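Local coordinates for uncharacterized protein (Exiguobacterium sibiricum, PDB 3B77), which is of unknown function but carries a bacterial pleckstrin-homology domain followed by a helical region that is probably involved in oligomerisation, at residues Y31-I34 with D39-C42; D19-H24 with V49-E54. All coordinates share one frame; numbering follows the deposited sequence.

Contact 1 (Y31-I34 with D39-C42)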
ATOM      1  N   TYR A  31      14.609  25.413  54.593  1.00 62.92           N
ATOM      2  CA  TYR A  31      13.340  25.248  55.307  1.00 61.87           C
ATOM      3  C   TYR A  31      13.375  24.149  56.353  1.00 61.67           C
ATOM      4  O   TYR A  31      12.518  24.106  57.223  1.00 63.13           O
ATOM      5  CB  TYR A  31      12.208  24.973  54.328  1.00 61.46           C
ATOM      6  CG  TYR A  31      11.734  26.204  53.597  1.00 61.16           C
ATOM      7  CD1 TYR A  31      12.327  26.590  52.413  1.00 60.03           C
ATOM      8  CD2 TYR A  31      10.691  26.983  54.098  1.00 60.72           C
ATOM      9  CE1 TYR A  31      11.916  27.705  51.734  1.00 60.79           C
ATOM     10  CE2 TYR A  31      10.271  28.116  53.424  1.00 61.72           C
ATOM     11  CZ  TYR A  31      10.895  28.462  52.234  1.00 62.17           C
ATOM     12  OH  TYR A  31      10.515  29.566  51.518  1.00 63.04           O
ATOM     13  N   PHE A  32      14.358  23.261  56.299  1.00 61.22           N
ATOM     14  CA  PHE A  32      14.411  22.176  57.259  1.00 60.53           C
ATOM     15  C   PHE A  32      15.789  21.569  57.231  1.00 61.54           C
ATOM     16  O   PHE A  32      16.298  21.250  56.168  1.00 62.64           O
ATOM     17  CB  PHE A  32      13.372  21.128  56.903  1.00 60.06           C
ATOM     18  CG  PHE A  32      12.831  20.392  58.098  1.00 61.13           C
ATOM     19  CD1 PHE A  32      13.456  19.236  58.585  1.00 60.64           C
ATOM     20  CD2 PHE A  32      11.693  20.852  58.747  1.00 60.05           C
ATOM     21  CE1 PHE A  32      12.951  18.573  59.699  1.00 59.81           C
ATOM     22  CE2 PHE A  32      11.196  20.188  59.829  1.00 59.58           C
ATOM     23  CZ  PHE A  32      11.822  19.048  60.305  1.00 59.98           C
ATOM     24  N   LEU A  33      16.406  21.436  58.395  1.00 63.09           N
ATOM     25  CA  LEU A  33      17.748  20.887  58.486  1.00 63.38           C
ATOM     26  C   LEU A  33      17.763  19.856  59.599  1.00 64.17           C
ATOM     27  O   LEU A  33      17.178  20.065  60.670  1.00 64.98           O
ATOM     28  CB  LEU A  33      18.771  21.998  58.714  1.00 63.34           C
ATOM     29  CG  LEU A  33      20.273  21.688  58.795  1.00 63.46           C
ATOM     30  CD1 LEU A  33      20.831  20.970  57.598  1.00 61.88           C
ATOM     31  CD2 LEU A  33      20.989  22.981  58.956  1.00 63.61           C
ATOM     32  N   ILE A  34      18.367  18.716  59.294  1.00 64.62           N
ATOM     33  CA  ILE A  34      18.541  17.622  60.224  1.00 64.90           C
ATOM     34  C   ILE A  34      20.030  17.360  60.220  1.00 67.34           C
ATOM     35  O   ILE A  34      20.637  17.133  59.159  1.00 66.80           O
ATOM     36  CB  ILE A  34      17.823  16.348  59.769  1.00 64.54           C
ATOM     37  CG1 ILE A  34      16.303  16.554  59.774  1.00 63.91           C
ATOM     38  CG2 ILE A  34      18.235  15.164  60.656  1.00 63.55           C
ATOM     39  CD1 ILE A  34      15.521  15.441  59.119  1.00 62.28           C
ATOM     40  N   ASP A  39      25.959  12.890  59.062  1.00 75.10           N
ATOM     41  CA  ASP A  39      25.290  13.483  57.907  1.00 72.44           C
ATOM     42  C   ASP A  39      24.642  14.816  58.229  1.00 70.74           C
ATOM     43  O   ASP A  39      24.441  15.153  59.389  1.00 70.02           O
ATOM     44  CB  ASP A  39      24.214  12.529  57.372  1.00 72.57           C
ATOM     45  CG  ASP A  39      24.780  11.212  56.887  1.00 72.84           C
ATOM     46  OD1 ASP A  39      25.030  10.339  57.744  1.00 76.58           O
ATOM     47  OD2 ASP A  39      24.940  11.032  55.661  1.00 71.57           O
ATOM     48  N   GLU A  40      24.318  15.563  57.177  1.00 69.16           N
ATOM     49  CA  GLU A  40      23.581  16.815  57.286  1.00 68.28           C
ATOM     50  C   GLU A  40      22.587  16.876  56.112  1.00 66.22           C
ATOM     51  O   GLU A  40      22.994  16.815  54.955  1.00 65.79           O
ATOM     52  CB  GLU A  40      24.551  17.972  57.244  1.00 69.21           C
ATOM     53  CG  GLU A  40      24.045  19.205  57.946  1.00 71.50           C
ATOM     54  CD  GLU A  40      25.141  20.218  58.280  1.00 72.39           C
ATOM     55  OE1 GLU A  40      26.150  19.837  58.911  1.00 74.01           O
ATOM     56  OE2 GLU A  40      24.970  21.407  57.944  1.00 70.76           O
ATOM     57  N   TYR A  41      21.290  16.932  56.420  1.00 63.10           N
ATOM     58  CA  TYR A  41      20.231  16.880  55.414  1.00 60.59           C
ATOM     59  C   TYR A  41      19.530  18.229  55.352  1.00 59.68           C
ATOM     60  O   TYR A  41      18.779  18.583  56.240  1.00 59.39           O
ATOM     61  CB  TYR A  41      19.224  15.792  55.769  1.00 59.77           C
ATOM     62  CG  TYR A  41      19.823  14.426  55.908  1.00 59.29           C
ATOM     63  CD1 TYR A  41      19.979  13.602  54.821  1.00 59.18           C
ATOM     64  CD2 TYR A  41      20.221  13.951  57.143  1.00 61.05           C
ATOM     65  CE1 TYR A  41      20.512  12.345  54.951  1.00 60.16           C
ATOM     66  CE2 TYR A  41      20.764  12.691  57.294  1.00 60.16           C
ATOM     67  CZ  TYR A  41      20.903  11.892  56.196  1.00 60.76           C
ATOM     68  OH  TYR A  41      21.442  10.642  56.318  1.00 61.84           O
ATOM     69  N   CYS A  42      19.746  18.963  54.277  1.00 58.78           N
ATOM     70  CA  CYS A  42      19.264  20.332  54.165  1.00 57.98           C
ATOM     71  C   CYS A  42      18.201  20.410  53.102  1.00 57.12           C
ATOM     72  O   CYS A  42      18.482  20.147  51.951  1.00 57.93           O
ATOM     73  CB  CYS A  42      20.455  21.203  53.786  1.00 58.27           C
ATOM     74  SG  CYS A  42      20.176  22.937  53.670  1.00 60.07           S
TER
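The first two torsions of Leu33 (chi1 -178°, chi2 56°) together lay its CD1 methyl over the neighbouring strand. Leu33 CD1 lies 3.7 Å from Glu40 CG. The same Leu33 CD1 is 3.8 Å from Cys42 CB, on the same face of the sheet. Closest of all, Leu33 CD1 comes within 3.4 Å of Tyr41 O, a close approach and not a bond. On the other face, chi1 of Tyr41 keeps CG beside its backbone N, which brings Tyr41 CD2 to 3.8 Å from Ile34 O, at the ring edge and near its plane. Tyr41 CD2 lies 4.2 Å from Ile34 CG2. Between the two faces the antiparallel strands are joined by the hydrogen-bonded pair Ile34–Tyr41. Tyr41 N gives the shorter, almost straight bond to Ile34 O (2.8 Å, 177° at the hydrogen). The return bond, from Ile34 N to Tyr41 O, is 3.1 Å long, with the donor tilted from the carbonyl plane. Leu33 CA adds a CA-H...O contact to Tyr41 O. Glu40 OE2 accepts a hydrogen bond from Ala18 N. Farther back, Tyr31 and Phe32 both face Phe43 in a classic beta bulge. In the PH domain this hairpin of strands 30-35 and 39-44 turns Ile34 and Tyr41 to strand 97-104 of the three-stranded sheet, whereas Leu33 meets Phe13 and Ala16 of a loop and Phe32 reaches helix 108-146.

Contact 2 (D19-H24 with V49-E54)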
ATOM      1  N   ASP A  19      24.911  25.437  55.001  1.00 77.03           N
ATOM      2  CA  ASP A  19      24.588  26.799  54.560  1.00 77.73           C
ATOM      3  C   ASP A  19      25.599  27.335  53.549  1.00 77.70           C
ATOM      4  O   ASP A  19      25.276  28.196  52.750  1.00 77.75           O
ATOM      5  CB  ASP A  19      24.509  27.734  55.780  1.00 78.82           C
ATOM      6  CG  ASP A  19      23.725  29.032  55.511  1.00 79.80           C
ATOM      7  OD1 ASP A  19      22.515  28.965  55.222  1.00 81.43           O
ATOM      8  OD2 ASP A  19      24.296  30.137  55.657  1.00 82.72           O
ATOM      9  N   ASP A  20      26.821  26.818  53.580  1.00 78.21           N
ATOM     10  CA  ASP A  20      27.850  27.241  52.633  1.00 78.76           C
ATOM     11  C   ASP A  20      27.563  26.809  51.200  1.00 76.93           C
ATOM     12  O   ASP A  20      28.063  27.432  50.245  1.00 76.69           O
ATOM     13  CB  ASP A  20      29.203  26.688  53.056  1.00 80.67           C
ATOM     14  CG  ASP A  20      29.747  27.383  54.281  1.00 83.49           C
ATOM     15  OD1 ASP A  20      29.630  28.628  54.340  1.00 87.45           O
ATOM     16  OD2 ASP A  20      30.292  26.693  55.173  1.00 86.59           O
ATOM     17  N   TYR A  21      26.764  25.749  51.061  1.00 73.98           N
ATOM     18  CA  TYR A  21      26.465  25.163  49.764  1.00 71.76           C
ATOM     19  C   TYR A  21      25.097  25.558  49.262  1.00 69.39           C
ATOM     20  O   TYR A  21      24.708  25.165  48.177  1.00 68.64           O
ATOM     21  CB  TYR A  21      26.624  23.643  49.840  1.00 72.26           C
ATOM     22  CG  TYR A  21      27.979  23.279  50.385  1.00 73.41           C
ATOM     23  CD1 TYR A  21      29.100  23.312  49.572  1.00 73.87           C
ATOM     24  CD2 TYR A  21      28.153  22.971  51.732  1.00 73.31           C
ATOM     25  CE1 TYR A  21      30.358  23.012  50.068  1.00 74.43           C
ATOM     26  CE2 TYR A  21      29.402  22.663  52.235  1.00 73.64           C
ATOM     27  CZ  TYR A  21      30.506  22.682  51.398  1.00 74.04           C
ATOM     28  OH  TYR A  21      31.770  22.384  51.875  1.00 73.88           O
ATOM     29  N   VAL A  22      24.373  26.346  50.041  1.00 67.76           N
ATOM     30  CA  VAL A  22      23.067  26.837  49.617  1.00 66.12           C
ATOM     31  C   VAL A  22      23.312  27.986  48.666  1.00 66.19           C
ATOM     32  O   VAL A  22      24.215  28.784  48.901  1.00 66.87           O
ATOM     33  CB  VAL A  22      22.204  27.275  50.813  1.00 65.46           C
ATOM     34  CG1 VAL A  22      21.000  28.076  50.348  1.00 64.32           C
ATOM     35  CG2 VAL A  22      21.752  26.048  51.608  1.00 62.73           C
ATOM     36  N   LEU A  23      22.548  28.036  47.575  1.00 66.11           N
ATOM     37  CA  LEU A  23      22.713  29.070  46.556  1.00 65.55           C
ATOM     38  C   LEU A  23      21.931  30.303  46.953  1.00 67.91           C
ATOM     39  O   LEU A  23      20.929  30.650  46.340  1.00 67.80           O
ATOM     40  CB  LEU A  23      22.263  28.575  45.181  1.00 63.80           C
ATOM     41  CG  LEU A  23      22.873  27.252  44.729  1.00 62.07           C
ATOM     42  CD1 LEU A  23      22.389  26.889  43.346  1.00 59.22           C
ATOM     43  CD2 LEU A  23      24.374  27.319  44.775  1.00 59.07           C
ATOM     44  N   HIS A  24      22.417  30.973  47.986  1.00 71.05           N
ATOM     45  CA  HIS A  24      21.828  32.221  48.445  1.00 73.98           C
ATOM     46  C   HIS A  24      21.760  33.232  47.315  1.00 74.94           C
ATOM     47  O   HIS A  24      20.850  34.061  47.272  1.00 75.90           O
ATOM     48  CB  HIS A  24      22.668  32.800  49.579  1.00 75.77           C
ATOM     49  CG  HIS A  24      22.809  31.871  50.740  1.00 78.34           C
ATOM     50  ND1 HIS A  24      21.774  31.611  51.613  1.00 79.46           N
ATOM     51  CD2 HIS A  24      23.847  31.102  51.142  1.00 80.60           C
ATOM     52  CE1 HIS A  24      22.173  30.729  52.510  1.00 80.65           C
ATOM     53  NE2 HIS A  24      23.427  30.406  52.250  1.00 81.60           N
ATOM     54  N   VAL A  49      20.087  19.228  49.796  1.00 56.59           N
ATOM     55  CA  VAL A  49      21.531  19.343  49.871  1.00 55.75           C
ATOM     56  C   VAL A  49      21.905  18.401  50.999  1.00 56.77           C
ATOM     57  O   VAL A  49      21.376  18.498  52.079  1.00 56.74           O
ATOM     58  CB  VAL A  49      21.960  20.794  50.120  1.00 56.01           C
ATOM     59  CG1 VAL A  49      23.451  20.902  50.315  1.00 54.37           C
ATOM     60  CG2 VAL A  49      21.502  21.674  48.974  1.00 52.35           C
ATOM     61  N   HIS A  50      22.757  17.434  50.692  1.00 58.35           N
ATOM     62  CA  HIS A  50      23.133  16.393  51.621  1.00 59.68           C
ATOM     63  C   HIS A  50      24.646  16.266  51.666  1.00 61.19           C
ATOM     64  O   HIS A  50      25.298  16.033  50.641  1.00 60.42           O
ATOM     65  CB  HIS A  50      22.522  15.074  51.175  1.00 60.60           C
ATOM     66  CG  HIS A  50      23.005  13.887  51.939  1.00 61.39           C
ATOM     67  ND1 HIS A  50      23.250  12.669  51.338  1.00 62.95           N
ATOM     68  CD2 HIS A  50      23.297  13.728  53.252  1.00 62.03           C
ATOM     69  CE1 HIS A  50      23.657  11.808  52.255  1.00 63.45           C
ATOM     70  NE2 HIS A  50      23.703  12.428  53.421  1.00 62.10           N
ATOM     71  N   LEU A  51      25.182  16.451  52.871  1.00 62.94           N
ATOM     72  CA  LEU A  51      26.588  16.274  53.164  1.00 64.23           C
ATOM     73  C   LEU A  51      26.734  14.865  53.760  1.00 65.49           C
ATOM     74  O   LEU A  51      26.392  14.651  54.907  1.00 64.85           O
ATOM     75  CB  LEU A  51      27.024  17.343  54.170  1.00 65.10           C
ATOM     76  CG  LEU A  51      27.105  18.817  53.733  1.00 65.85           C
ATOM     77  CD1 LEU A  51      25.745  19.361  53.219  1.00 67.57           C
ATOM     78  CD2 LEU A  51      27.613  19.689  54.879  1.00 64.28           C
ATOM     79  N   ASP A  52      27.224  13.912  52.975  1.00 68.52           N
ATOM     80  CA  ASP A  52      27.273  12.493  53.374  1.00 71.79           C
ATOM     81  C   ASP A  52      28.610  12.118  53.984  1.00 73.99           C
ATOM     82  O   ASP A  52      29.630  12.159  53.303  1.00 73.65           O
ATOM     83  CB  ASP A  52      27.014  11.606  52.137  1.00 72.82           C
ATOM     84  CG  ASP A  52      26.999  10.083  52.437  1.00 74.05           C
ATOM     85  OD1 ASP A  52      27.167   9.623  53.588  1.00 76.77           O
ATOM     86  OD2 ASP A  52      26.810   9.329  51.464  1.00 76.96           O
ATOM     87  N   GLY A  53      28.597  11.741  55.263  1.00 79.08           N
ATOM     88  CA  GLY A  53      29.795  11.247  55.937  1.00 82.88           C
ATOM     89  C   GLY A  53      29.795   9.728  55.926  1.00 86.66           C
ATOM     90  O   GLY A  53      29.066   9.093  56.697  1.00 88.83           O
ATOM     91  N   GLU A  54      30.614   9.146  55.050  1.00 91.26           N
ATOM     92  CA  GLU A  54      30.748   7.683  54.928  1.00 94.00           C
ATOM     93  C   GLU A  54      31.907   7.116  55.798  1.00 95.77           C
ATOM     94  O   GLU A  54      32.456   6.048  55.494  1.00 96.08           O
ATOM     95  CB  GLU A  54      30.926   7.305  53.448  1.00 94.51           C
ATOM     96  CG  GLU A  54      32.267   7.765  52.848  1.00 95.87           C
ATOM     97  CD  GLU A  54      32.195   8.143  51.371  1.00 96.54           C
ATOM     98  OE1 GLU A  54      31.103   8.064  50.760  1.00 98.05           O
ATOM     99  OE2 GLU A  54      33.249   8.541  50.824  1.00 96.39           O
TER
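This is a small apolar contact between a loop and a sheet: Tyr21, in the long connection between strands 6-7 and 30-35, rests on Val49 and Leu51 of strand 47-52 within the PH domain. No hydrogen bond crosses it. Tyr21 touches at two points along its length. Tyr21 CB lies 4.2 Å from Val49 CG1, and farther out Tyr21 CE2 lies 4.4 Å from Leu51 CD2, which approaches the ring obliquely. Val49 and Leu51 are two apart in the strand and present their side chains on the same face, so the tyrosine spans both. Its chi1 of -53° sets the ring beside the backbone N and extends it along the strand toward Leu51. All three touching residues are buried, although the area they share is modest. Within the loop, Asp20 CB sits over one face of the Tyr21 ring, toward the rim. The turn around it is tied by His24, whose NE2 donates to Asp19 O at 2.9 Å, in the carbonyl plane and on a lone pair. The bond is bent (147° at the hydrogen) and tilted 15° from the ring plane. Val22 CG1 lies 3.6 Å above the plane of that imidazole, and an inverse gamma turn centred on Leu23 bends the chain between them. Around the contact, Leu51 also meets Ala17 and Ala18 of the same loop, and Val22 packs on Cys42 and on Ile30 of strand 30-35. Tyr21 touches Leu63 of strand 62-67 and Thr80 of the second subunit, which places the loop between its own sheet and a neighbouring copy of the protein.

Both contacts are buried and involve one antiparallel sheet, in which strands 39-44 and 47-52 are neighbours; of contact 2, only the 49-54 side belongs to it. Contact 1 holds two successive strands together, and its backbone bonds are backed by side chains on both faces. Contact 2 lays a loop over one face and relies on apolar touches alone, with the second subunit close by; contact 1 meets no other chain. They join directly: Cys42 N lies 2.8 Å from Val49 O, probably a hydrogen bond, and Asp39 OD2 is hydrogen-bonded to His50 NE2 at 2.9 Å, while the Tyr41 and His50 rings stack.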